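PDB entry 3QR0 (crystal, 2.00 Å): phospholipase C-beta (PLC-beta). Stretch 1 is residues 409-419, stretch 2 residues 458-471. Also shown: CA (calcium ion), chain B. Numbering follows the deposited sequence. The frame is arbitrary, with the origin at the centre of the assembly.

Stretch 1 409-419: DYPVILSFENH
Stretch 2 458-471: TPYDLRKKILIKNK

Two parallel strands, one including Val412 to Ser415 and the other Ile466-Lys469, lie side by side with N-to-C directions 24° apart and axes 4.6 Å apart at closest approach. The register pairs Val412 with Ile466, Ile413 with Leu467, Leu414 with Ile468 and Ser415 with Lys469, at CA-CA distances of 4.7, 4.7, 5.1 and 4.9 Å. Phi runs from -88° (Ser415) to -117° (Ile413) and psi from 106° (Ser415) to 142° (Leu467).

The backbone bonds have the staggered pattern of a parallel ladder, in which alternate residues of the first strand use both N and O. Val412 N donates to Lys465 O (3.0 Å, N-H...O 164°), while Val412 O accepts from Leu467 N (2.7 Å, 175°). Leu414 N donates to Leu467 O (2.8 Å, 173°), and Leu414 O accepts from Lys469 N (2.9 Å, 163°). Phe416 N closes the series on Lys469 O (2.9 Å, 160°). Three carbonyls also receive CA-H...O contacts: Lys465 O from Pro411 CA (3.3 Å), Val412 O from Ile466 CA (3.4 Å) and Leu467 O from Ile413 CA (3.5 Å). Leu414 O and Lys469 O, 3.5 Å apart, are both acceptors and form no bond with each other.

Before the ladder, a type I turn from Tyr460 to Arg463 overlaps a type II turn from Leu462 to Lys465. Lys464, at phi/psi 61/32, directs its N to Asp409 O (2.7 Å, 149°). Arg463 (chi1-chi3 m, t, m) sends NE back to Tyr460 O (3.2 Å, 161°), and its CG lies over a face of the Tyr410 ring, 4.0 Å from the centroid and 27° off the normal. Tyr410 CD1 also meets Pro459 CB at 3.7 Å, and Pro411 CG approaches Leu462 CB at 3.8 Å.

Side chains alternate between the sheet faces. Val412, Leu414, Ile466 and Ile468 share one: Leu414 (m, t) brings CD1 to 3.6 Å from Ile466 CG2 and 4.0 Å from Ile468 CD1. The other carries Ile413, Leu467, Ser415 and Lys469. There Lys469 (t, t, t, m) is extended as far as CE and turns at chi4; its NZ donates to Ser415 OG (3.0 Å; Ser415 chi1 t) and to water 1 (2.8 Å). That water in turn donates to Phe416 O (2.5 Å) and Lys469 O (3.0 Å), so Lys469 O receives both a backbone N-H and a water.

At the far end, Asn470 (chi1 t, chi2 95°) uses both ends of its amide: OD1 accepts from Asn418 ND2 (3.1 Å, 152°; Asn418 chi1 t), and ND2 donates to Lys471 O (2.8 Å, 148°). Phe416 (chi1 m) sets CD2 3.9 Å from Ile468 CG2.

The CA-to-CB bond of Glu417 (t, t, chi3 -58°) points away from the second stretch. Its OE1 binds the calcium ion at 2.4 Å, alongside waters 2 and 3 and four atoms elsewhere in the structure, and its OE2 accepts from His419 NE2 (2.7 Å, 167°).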

# COMPACT_ATOMS: atom_id res chain seq x y z
N ASP A 409 11.96 3.95 -8.84
CA ASP A 409 13.20 4.56 -9.33
C ASP A 409 13.53 5.87 -8.62
O ASP A 409 14.59 6.45 -8.87
CB ASP A 409 13.08 4.85 -10.84
CG ASP A 409 13.17 3.61 -11.69
OD1 ASP A 409 13.75 2.60 -11.24
OD2 ASP A 409 12.68 3.65 -12.84
N TYR A 410 12.63 6.35 -7.76
CA TYR A 410 12.75 7.71 -7.22
C TYR A 410 13.57 7.76 -5.92
O TYR A 410 13.71 6.76 -5.24
CB TYR A 410 11.34 8.35 -7.15
CG TYR A 410 10.89 8.68 -8.56
CD1 TYR A 410 11.25 9.88 -9.15
CD2 TYR A 410 10.20 7.75 -9.33
CE1 TYR A 410 10.90 10.18 -10.46
CE2 TYR A 410 9.84 8.04 -10.65
CZ TYR A 410 10.19 9.26 -11.20
OH TYR A 410 9.86 9.57 -12.51
N PRO A 411 14.16 8.93 -5.61
CA PRO A 411 15.27 8.95 -4.64
C PRO A 411 14.94 8.50 -3.22
O PRO A 411 13.80 8.64 -2.75
CB PRO A 411 15.75 10.41 -4.65
CG PRO A 411 14.66 11.19 -5.28
CD PRO A 411 13.91 10.26 -6.19
N VAL A 412 15.95 7.96 -2.56
CA VAL A 412 15.84 7.50 -1.19
C VAL A 412 16.60 8.46 -0.30
O VAL A 412 17.65 8.97 -0.68
CB VAL A 412 16.38 6.06 -1.04
CG1 VAL A 412 16.63 5.70 0.43
CG2 VAL A 412 15.40 5.08 -1.69
N ILE A 413 16.04 8.75 0.87
CA ILE A 413 16.70 9.61 1.85
C ILE A 413 16.96 8.78 3.10
O ILE A 413 16.05 8.15 3.64
CB ILE A 413 15.83 10.84 2.20
CG1 ILE A 413 15.61 11.71 0.96
CG2 ILE A 413 16.50 11.66 3.30
CD1 ILE A 413 14.43 12.71 1.08
N LEU A 414 18.21 8.75 3.54
CA LEU A 414 18.57 8.03 4.76
C LEU A 414 18.79 9.02 5.88
O LEU A 414 19.70 9.85 5.83
CB LEU A 414 19.83 7.19 4.54
CG LEU A 414 19.80 6.20 3.38
CD1 LEU A 414 21.10 5.42 3.32
CD2 LEU A 414 18.61 5.26 3.49
N SER A 415 17.95 8.93 6.90
CA SER A 415 18.03 9.78 8.08
C SER A 415 18.96 9.11 9.09
O SER A 415 18.60 8.10 9.71
CB SER A 415 16.64 10.01 8.67
OG SER A 415 16.70 10.80 9.85
N PHE A 416 20.17 9.67 9.22
CA PHE A 416 21.15 9.20 10.19
C PHE A 416 20.96 9.90 11.53
O PHE A 416 20.97 11.13 11.61
CB PHE A 416 22.58 9.46 9.70
CG PHE A 416 23.09 8.44 8.71
CD1 PHE A 416 24.23 7.70 8.99
CD2 PHE A 416 22.43 8.23 7.50
CE1 PHE A 416 24.71 6.76 8.07
CE2 PHE A 416 22.90 7.29 6.59
CZ PHE A 416 24.04 6.55 6.87
N GLU A 417 20.76 9.12 12.58
CA GLU A 417 20.89 9.63 13.94
C GLU A 417 22.23 9.10 14.41
O GLU A 417 22.38 7.93 14.75
CB GLU A 417 19.74 9.13 14.81
CG GLU A 417 19.62 9.85 16.13
CD GLU A 417 18.66 9.16 17.07
OE1 GLU A 417 17.48 8.97 16.70
OE2 GLU A 417 19.09 8.79 18.18
N ASN A 418 23.23 9.98 14.39
CA ASN A 418 24.63 9.58 14.49
C ASN A 418 25.17 9.74 15.91
O ASN A 418 25.26 10.85 16.42
CB ASN A 418 25.43 10.44 13.52
CG ASN A 418 26.76 9.84 13.16
OD1 ASN A 418 27.32 9.03 13.90
ND2 ASN A 418 27.29 10.26 12.01
N HIS A 419 25.54 8.63 16.55
CA HIS A 419 26.14 8.67 17.88
C HIS A 419 27.56 8.11 17.91
O HIS A 419 28.11 7.87 18.98
CB HIS A 419 25.26 7.91 18.88
CG HIS A 419 23.86 8.41 18.94
ND1 HIS A 419 23.49 9.45 19.77
CD2 HIS A 419 22.75 8.06 18.26
CE1 HIS A 419 22.20 9.70 19.61
NE2 HIS A 419 21.73 8.87 18.69
N THR A 458 14.70 18.08 -8.43
CA THR A 458 13.42 17.37 -8.53
C THR A 458 13.63 15.88 -8.30
O THR A 458 14.75 15.38 -8.47
CB THR A 458 12.78 17.56 -9.92
OG1 THR A 458 13.48 16.77 -10.88
CG2 THR A 458 12.82 19.04 -10.34
N PRO A 459 12.57 15.15 -7.93
CA PRO A 459 12.75 13.70 -7.83
C PRO A 459 13.27 13.09 -9.14
O PRO A 459 14.08 12.15 -9.10
CB PRO A 459 11.33 13.19 -7.51
CG PRO A 459 10.65 14.35 -6.86
CD PRO A 459 11.22 15.58 -7.52
N TYR A 460 12.83 13.63 -10.27
CA TYR A 460 13.26 13.16 -11.58
C TYR A 460 14.78 13.34 -11.76
O TYR A 460 15.46 12.46 -12.29
CB TYR A 460 12.50 13.90 -12.69
CG TYR A 460 12.68 13.29 -14.06
CD1 TYR A 460 11.95 12.17 -14.45
CD2 TYR A 460 13.59 13.83 -14.96
CE1 TYR A 460 12.12 11.60 -15.71
CE2 TYR A 460 13.76 13.27 -16.22
CZ TYR A 460 13.03 12.16 -16.58
OH TYR A 460 13.20 11.60 -17.83
N ASP A 461 15.31 14.47 -11.29
CA ASP A 461 16.75 14.73 -11.36
C ASP A 461 17.54 13.69 -10.58
O ASP A 461 18.67 13.38 -10.94
CB ASP A 461 17.11 16.11 -10.78
CG ASP A 461 16.56 17.26 -11.59
OD1 ASP A 461 16.34 17.10 -12.81
OD2 ASP A 461 16.37 18.34 -10.98
N LEU A 462 16.93 13.16 -9.52
CA LEU A 462 17.63 12.33 -8.56
C LEU A 462 17.17 10.87 -8.56
O LEU A 462 17.34 10.17 -7.57
CB LEU A 462 17.47 12.93 -7.16
CG LEU A 462 18.10 14.32 -6.97
CD1 LEU A 462 17.89 14.80 -5.55
CD2 LEU A 462 19.58 14.31 -7.31
N ARG A 463 16.63 10.40 -9.68
CA ARG A 463 16.24 9.00 -9.80
C ARG A 463 17.45 8.10 -9.55
O ARG A 463 18.56 8.42 -9.98
CB ARG A 463 15.67 8.70 -11.18
CG ARG A 463 14.24 9.18 -11.38
CD ARG A 463 13.82 8.97 -12.82
NE ARG A 463 14.66 9.76 -13.71
CZ ARG A 463 14.85 9.52 -15.01
NH1 ARG A 463 14.28 8.48 -15.61
NH2 ARG A 463 15.65 10.31 -15.71
N LYS A 464 17.22 7.00 -8.84
CA LYS A 464 18.26 6.03 -8.52
C LYS A 464 19.40 6.63 -7.69
O LYS A 464 20.55 6.21 -7.81
CB LYS A 464 18.82 5.38 -9.80
CG LYS A 464 17.75 4.69 -10.66
CD LYS A 464 17.74 3.19 -10.45
CE LYS A 464 18.89 2.52 -11.18
NZ LYS A 464 19.28 1.23 -10.52
N LYS A 465 19.08 7.62 -6.86
CA LYS A 465 20.07 8.22 -5.96
C LYS A 465 19.65 8.10 -4.50
O LYS A 465 18.46 8.18 -4.17
CB LYS A 465 20.31 9.69 -6.31
CG LYS A 465 20.86 9.93 -7.72
CD LYS A 465 22.27 9.41 -7.87
CE LYS A 465 22.77 9.54 -9.30
NZ LYS A 465 24.02 8.76 -9.47
N ILE A 466 20.64 7.88 -3.64
CA ILE A 466 20.46 7.79 -2.20
C ILE A 466 21.08 9.04 -1.59
O ILE A 466 22.25 9.34 -1.84
CB ILE A 466 21.15 6.54 -1.62
CG1 ILE A 466 20.43 5.27 -2.10
CG2 ILE A 466 21.18 6.58 -0.08
CD1 ILE A 466 21.27 4.01 -2.00
N LEU A 467 20.27 9.79 -0.84
CA LEU A 467 20.73 11.00 -0.18
C LEU A 467 20.93 10.75 1.31
O LEU A 467 20.15 10.01 1.93
CB LEU A 467 19.74 12.15 -0.38
CG LEU A 467 19.75 12.76 -1.78
CD1 LEU A 467 18.89 11.94 -2.71
CD2 LEU A 467 19.26 14.22 -1.74
N ILE A 468 21.97 11.36 1.86
CA ILE A 468 22.30 11.20 3.27
C ILE A 468 21.90 12.44 4.04
O ILE A 468 22.36 13.54 3.73
CB ILE A 468 23.82 10.99 3.49
CG1 ILE A 468 24.34 9.83 2.64
CG2 ILE A 468 24.10 10.73 4.97
CD1 ILE A 468 23.66 8.51 2.90
N LYS A 469 21.06 12.24 5.05
CA LYS A 469 20.68 13.28 5.99
C LYS A 469 21.47 13.06 7.28
O LYS A 469 21.22 12.10 8.02
CB LYS A 469 19.17 13.25 6.25
CG LYS A 469 18.70 14.12 7.41
CD LYS A 469 17.23 13.86 7.74
CE LYS A 469 16.86 14.31 9.14
NZ LYS A 469 17.64 13.60 10.22
N ASN A 470 22.43 13.94 7.52
CA ASN A 470 23.30 13.88 8.69
C ASN A 470 23.81 15.28 8.97
O ASN A 470 23.90 16.10 8.06
CB ASN A 470 24.47 12.93 8.42
CG ASN A 470 25.27 12.60 9.67
OD1 ASN A 470 25.02 11.59 10.32
ND2 ASN A 470 26.24 13.45 10.01
N LYS A 471 24.14 15.55 10.23
CA LYS A 471 24.73 16.83 10.60
C LYS A 471 25.96 17.07 9.74
O LYS A 471 26.68 16.13 9.39
CB LYS A 471 25.13 16.85 12.08
CG LYS A 471 23.95 16.87 13.05
CD LYS A 471 24.36 16.44 14.46
CE LYS A 471 25.27 17.46 15.13
NZ LYS A 471 25.48 17.13 16.58
CA CA B . 15.96 7.26 16.07
O HOH W 1 20.35 13.39 10.64
O HOH W 2 15.36 7.06 18.44
O HOH W 3 13.92 8.48 16.61